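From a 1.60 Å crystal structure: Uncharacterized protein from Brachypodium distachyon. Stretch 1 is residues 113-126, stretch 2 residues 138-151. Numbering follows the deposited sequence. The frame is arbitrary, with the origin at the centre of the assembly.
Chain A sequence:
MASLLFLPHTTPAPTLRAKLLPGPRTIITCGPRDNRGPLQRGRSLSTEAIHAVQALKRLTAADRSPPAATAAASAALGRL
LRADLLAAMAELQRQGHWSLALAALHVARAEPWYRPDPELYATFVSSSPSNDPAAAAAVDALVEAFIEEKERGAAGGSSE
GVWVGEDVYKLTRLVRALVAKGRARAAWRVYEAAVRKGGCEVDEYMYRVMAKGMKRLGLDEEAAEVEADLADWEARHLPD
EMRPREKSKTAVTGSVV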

# COMPACT_ATOMS: atom_id res chain seq x y z
N TRP A 113 9.58 13.94 -6.00
CA TRP A 113 10.35 13.57 -4.82
C TRP A 113 9.95 12.25 -4.19
O TRP A 113 10.63 11.75 -3.29
CB TRP A 113 10.31 14.69 -3.78
CG TRP A 113 8.93 15.21 -3.53
CD1 TRP A 113 8.35 16.38 -4.02
CD2 TRP A 113 7.88 14.58 -2.72
NE1 TRP A 113 7.06 16.51 -3.57
CE2 TRP A 113 6.72 15.47 -2.78
CE3 TRP A 113 7.81 13.41 -1.96
CZ2 TRP A 113 5.54 15.18 -2.11
CZ3 TRP A 113 6.61 13.13 -1.29
CH2 TRP A 113 5.50 13.99 -1.37
N TYR A 114 8.86 11.66 -4.68
CA TYR A 114 8.27 10.49 -4.02
C TYR A 114 9.14 9.24 -4.09
O TYR A 114 9.69 8.91 -5.14
CB TYR A 114 6.88 10.20 -4.58
CG TYR A 114 6.15 9.09 -3.86
CD1 TYR A 114 5.54 9.32 -2.63
CD2 TYR A 114 6.09 7.81 -4.40
CE1 TYR A 114 4.87 8.31 -1.96
CE2 TYR A 114 5.43 6.78 -3.73
CZ TYR A 114 4.83 7.04 -2.52
OH TYR A 114 4.17 6.04 -1.85
N ARG A 115 9.24 8.54 -2.96
CA ARG A 115 9.87 7.23 -2.87
C ARG A 115 8.95 6.20 -2.22
O ARG A 115 8.62 6.32 -1.04
CB ARG A 115 11.17 7.31 -2.08
CG ARG A 115 12.30 8.02 -2.81
CD ARG A 115 12.94 9.06 -1.91
NE ARG A 115 13.80 8.49 -0.88
CZ ARG A 115 15.10 8.23 -1.03
NH1 ARG A 115 15.70 8.48 -2.18
NH2 ARG A 115 15.79 7.70 -0.03
N PRO A 116 8.55 5.17 -2.98
CA PRO A 116 7.65 4.14 -2.46
C PRO A 116 8.16 3.55 -1.16
O PRO A 116 9.33 3.17 -1.06
CB PRO A 116 7.66 3.08 -3.57
CG PRO A 116 7.98 3.83 -4.81
CD PRO A 116 8.94 4.90 -4.38
N ASP A 117 7.28 3.50 -0.16
CA ASP A 117 7.61 2.94 1.14
C ASP A 117 6.50 1.96 1.49
O ASP A 117 5.38 2.38 1.80
CB ASP A 117 7.72 4.06 2.18
CG ASP A 117 8.00 3.54 3.59
OD1 ASP A 117 8.31 2.35 3.77
OD2 ASP A 117 7.90 4.35 4.53
N PRO A 118 6.79 0.65 1.42
CA PRO A 118 5.77 -0.34 1.76
C PRO A 118 5.27 -0.22 3.19
O PRO A 118 4.15 -0.64 3.48
CB PRO A 118 6.49 -1.68 1.55
CG PRO A 118 7.63 -1.38 0.64
CD PRO A 118 8.05 0.02 0.96
N GLU A 119 6.09 0.33 4.08
CA GLU A 119 5.68 0.50 5.47
C GLU A 119 4.62 1.59 5.61
O GLU A 119 3.69 1.47 6.42
CB GLU A 119 6.89 0.75 6.39
CG GLU A 119 6.55 0.71 7.87
CD GLU A 119 7.76 0.48 8.75
OE1 GLU A 119 8.89 0.39 8.22
OE2 GLU A 119 7.59 0.39 9.98
N LEU A 120 4.73 2.64 4.80
CA LEU A 120 3.71 3.68 4.78
C LEU A 120 2.41 3.08 4.24
O LEU A 120 1.33 3.29 4.79
CB LEU A 120 4.14 4.87 3.91
CG LEU A 120 3.09 5.98 3.75
CD1 LEU A 120 2.63 6.50 5.11
CD2 LEU A 120 3.64 7.11 2.89
N TYR A 121 2.54 2.31 3.16
CA TYR A 121 1.37 1.61 2.63
C TYR A 121 0.75 0.69 3.69
O TYR A 121 -0.48 0.60 3.80
CB TYR A 121 1.70 0.83 1.36
CG TYR A 121 2.12 1.68 0.18
CD1 TYR A 121 1.72 3.02 0.07
CD2 TYR A 121 2.91 1.15 -0.84
CE1 TYR A 121 2.10 3.80 -1.03
CE2 TYR A 121 3.29 1.91 -1.93
CZ TYR A 121 2.90 3.23 -2.02
OH TYR A 121 3.28 3.99 -3.12
N ALA A 122 1.59 0.02 4.47
CA ALA A 122 1.11 -0.86 5.53
C ALA A 122 0.25 -0.09 6.53
O ALA A 122 -0.78 -0.60 6.97
CB ALA A 122 2.27 -1.55 6.25
N THR A 123 0.65 1.14 6.85
CA THR A 123 -0.11 1.99 7.76
C THR A 123 -1.50 2.34 7.20
O THR A 123 -2.50 2.31 7.94
CB THR A 123 0.68 3.24 8.16
OG1 THR A 123 1.82 2.83 8.94
CG2 THR A 123 -0.17 4.18 9.01
N PHE A 124 -1.58 2.63 5.91
CA PHE A 124 -2.88 2.87 5.28
C PHE A 124 -3.75 1.62 5.27
O PHE A 124 -4.96 1.70 5.40
CB PHE A 124 -2.71 3.44 3.87
CG PHE A 124 -2.54 4.93 3.85
CD1 PHE A 124 -3.64 5.76 3.72
CD2 PHE A 124 -1.28 5.51 3.99
CE1 PHE A 124 -3.50 7.14 3.71
CE2 PHE A 124 -1.13 6.89 3.99
CZ PHE A 124 -2.24 7.71 3.85
N VAL A 125 -3.13 0.45 5.13
CA VAL A 125 -3.88 -0.80 5.16
C VAL A 125 -4.48 -1.04 6.55
O VAL A 125 -5.68 -1.30 6.68
CB VAL A 125 -3.02 -2.01 4.74
CG1 VAL A 125 -3.79 -3.31 4.92
CG2 VAL A 125 -2.56 -1.87 3.30
N SER A 126 -3.63 -0.95 7.57
CA SER A 126 -4.05 -1.21 8.95
C SER A 126 -5.09 -0.22 9.48
O SER A 126 -5.93 -0.57 10.31
CB SER A 126 -2.83 -1.23 9.87
OG SER A 126 -1.97 -2.29 9.51
N ALA A 138 -10.30 0.11 -2.36
CA ALA A 138 -9.25 1.13 -2.41
C ALA A 138 -7.90 0.57 -1.98
O ALA A 138 -6.87 0.94 -2.54
CB ALA A 138 -9.64 2.35 -1.58
N VAL A 139 -7.91 -0.33 -0.99
CA VAL A 139 -6.67 -0.98 -0.56
C VAL A 139 -6.13 -1.90 -1.66
O VAL A 139 -4.93 -1.90 -1.95
CB VAL A 139 -6.84 -1.76 0.76
CG1 VAL A 139 -5.64 -2.67 1.00
CG2 VAL A 139 -7.01 -0.81 1.93
N ASP A 140 -7.01 -2.68 -2.30
CA ASP A 140 -6.56 -3.56 -3.38
C ASP A 140 -5.93 -2.74 -4.51
O ASP A 140 -4.92 -3.15 -5.10
CB ASP A 140 -7.71 -4.40 -3.95
CG ASP A 140 -8.25 -5.41 -2.96
OD1 ASP A 140 -7.65 -5.61 -1.88
OD2 ASP A 140 -9.30 -6.00 -3.28
N ALA A 141 -6.55 -1.60 -4.81
CA ALA A 141 -6.06 -0.71 -5.86
C ALA A 141 -4.71 -0.11 -5.49
O ALA A 141 -3.83 0.02 -6.34
CB ALA A 141 -7.08 0.38 -6.17
N LEU A 142 -4.53 0.24 -4.21
CA LEU A 142 -3.25 0.77 -3.74
C LEU A 142 -2.13 -0.25 -3.94
O LEU A 142 -1.01 0.11 -4.33
CB LEU A 142 -3.35 1.19 -2.27
CG LEU A 142 -2.06 1.70 -1.61
CD1 LEU A 142 -1.53 2.94 -2.32
CD2 LEU A 142 -2.29 1.98 -0.13
N VAL A 143 -2.44 -1.52 -3.69
CA VAL A 143 -1.46 -2.59 -3.87
C VAL A 143 -1.09 -2.76 -5.34
O VAL A 143 0.08 -2.92 -5.67
CB VAL A 143 -1.91 -3.91 -3.22
CG1 VAL A 143 -1.02 -5.06 -3.66
CG2 VAL A 143 -1.88 -3.78 -1.71
N GLU A 144 -2.08 -2.71 -6.23
CA GLU A 144 -1.80 -2.73 -7.66
C GLU A 144 -0.91 -1.55 -8.07
O GLU A 144 0.00 -1.72 -8.88
CB GLU A 144 -3.08 -2.72 -8.49
CG GLU A 144 -3.90 -3.99 -8.34
CD GLU A 144 -3.13 -5.24 -8.73
OE1 GLU A 144 -2.60 -5.29 -9.86
OE2 GLU A 144 -3.07 -6.18 -7.91
N ALA A 145 -1.16 -0.38 -7.48
CA ALA A 145 -0.38 0.83 -7.78
C ALA A 145 1.07 0.70 -7.31
O ALA A 145 1.99 1.16 -7.98
CB ALA A 145 -1.04 2.07 -7.20
N PHE A 146 1.25 0.06 -6.16
CA PHE A 146 2.58 -0.19 -5.61
C PHE A 146 3.35 -1.13 -6.54
O PHE A 146 4.50 -0.85 -6.89
CB PHE A 146 2.46 -0.78 -4.21
CG PHE A 146 3.75 -1.34 -3.66
CD1 PHE A 146 4.93 -0.59 -3.67
CD2 PHE A 146 3.78 -2.61 -3.10
CE1 PHE A 146 6.11 -1.10 -3.15
CE2 PHE A 146 4.96 -3.13 -2.57
CZ PHE A 146 6.12 -2.38 -2.60
N ILE A 147 2.72 -2.22 -6.94
CA ILE A 147 3.39 -3.19 -7.80
C ILE A 147 3.78 -2.54 -9.13
O ILE A 147 4.91 -2.70 -9.60
CB ILE A 147 2.55 -4.47 -8.00
CG1 ILE A 147 2.42 -5.21 -6.67
CG2 ILE A 147 3.19 -5.39 -9.05
CD1 ILE A 147 1.41 -6.34 -6.68
N GLU A 148 2.85 -1.77 -9.70
CA GLU A 148 3.09 -1.07 -10.96
C GLU A 148 4.21 -0.04 -10.84
O GLU A 148 5.11 -0.01 -11.68
CB GLU A 148 1.80 -0.42 -11.49
CG GLU A 148 2.05 0.54 -12.65
CD GLU A 148 0.89 0.61 -13.64
OE1 GLU A 148 -0.15 -0.03 -13.40
OE2 GLU A 148 1.04 1.31 -14.67
N GLU A 149 4.16 0.80 -9.80
CA GLU A 149 5.19 1.83 -9.66
C GLU A 149 6.60 1.23 -9.52
O GLU A 149 7.58 1.86 -9.91
CB GLU A 149 4.88 2.81 -8.52
CG GLU A 149 5.10 2.26 -7.12
CD GLU A 149 4.45 3.11 -6.03
OE1 GLU A 149 3.91 4.19 -6.33
OE2 GLU A 149 4.50 2.69 -4.86
N LYS A 150 6.69 0.02 -8.98
CA LYS A 150 7.98 -0.66 -8.88
C LYS A 150 8.39 -1.25 -10.22
O LYS A 150 9.49 -1.02 -10.70
CB LYS A 150 7.92 -1.76 -7.82
CG LYS A 150 7.57 -1.27 -6.43
CD LYS A 150 8.72 -0.53 -5.77
CE LYS A 150 9.88 -1.47 -5.46
NZ LYS A 150 10.93 -0.80 -4.65
N GLU A 151 7.49 -2.02 -10.82
CA GLU A 151 7.82 -2.80 -12.02
C GLU A 151 7.99 -1.94 -13.27
O GLU A 151 8.80 -2.26 -14.14
CB GLU A 151 6.80 -3.91 -12.23
CG GLU A 151 6.79 -4.93 -11.11
CD GLU A 151 5.93 -6.13 -11.40
OE1 GLU A 151 6.14 -7.18 -10.75
OE2 GLU A 151 5.04 -6.05 -12.28
O HOH W 1 9.54 0.08 -2.44

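A very short hydrogen bond, 2.5 Å from Y121 OH to E149 OE2, joins two helices whose contact is otherwise almost wholly apolar. It illustrates a general principle: a polar pair can be accommodated within a largely apolar contact when the same side chain serves both environments. Tyrosine is well suited to this, because its ring packs against carbon while its hydroxyl reaches a carboxylate.

The helices, 118-126 and 138-151, run nearly antiparallel at 169°, with axes 10.5 Å apart at their closest. Y121, in the m rotamer, points toward the second helix and has the largest area covered by the other stretch, 84 Å² of the 480 Å² buried in total. L142 CD1 lies over one face of the Y121 ring, 4.3 Å from its centroid, in a CH-pi contact. The edge of the same ring turns toward the face of F146 in an offset edge-to-face pair, with centroids 5.4 Å apart and planes at 69°; the closest atoms, Y121 CE2 and F146 CD1, are 3.5 Å apart.

Smaller side chains continue the packing along both helices. Near the start of the first, P118 CG approaches F146 CZ at 3.7 Å, a compact ring against a flat one. D117 caps this end, its OD1 accepting from E119 N at 3.0 Å. Toward the other end, the backbones draw closer, with the CA atoms of V125 and V139 6.4 Å apart, and two branched but short valines fill the gap, V125 CG2 to V139 CG1 at 3.9 Å.

Ahead of the first helix, P116 CB comes within 3.4 Å of E149 OE2. Here water also helps: it accepts from K150 NZ at 2.8 Å and donates a weak bond to P116 O at 3.4 Å, so the long lysine side chain links loop and helix indirectly.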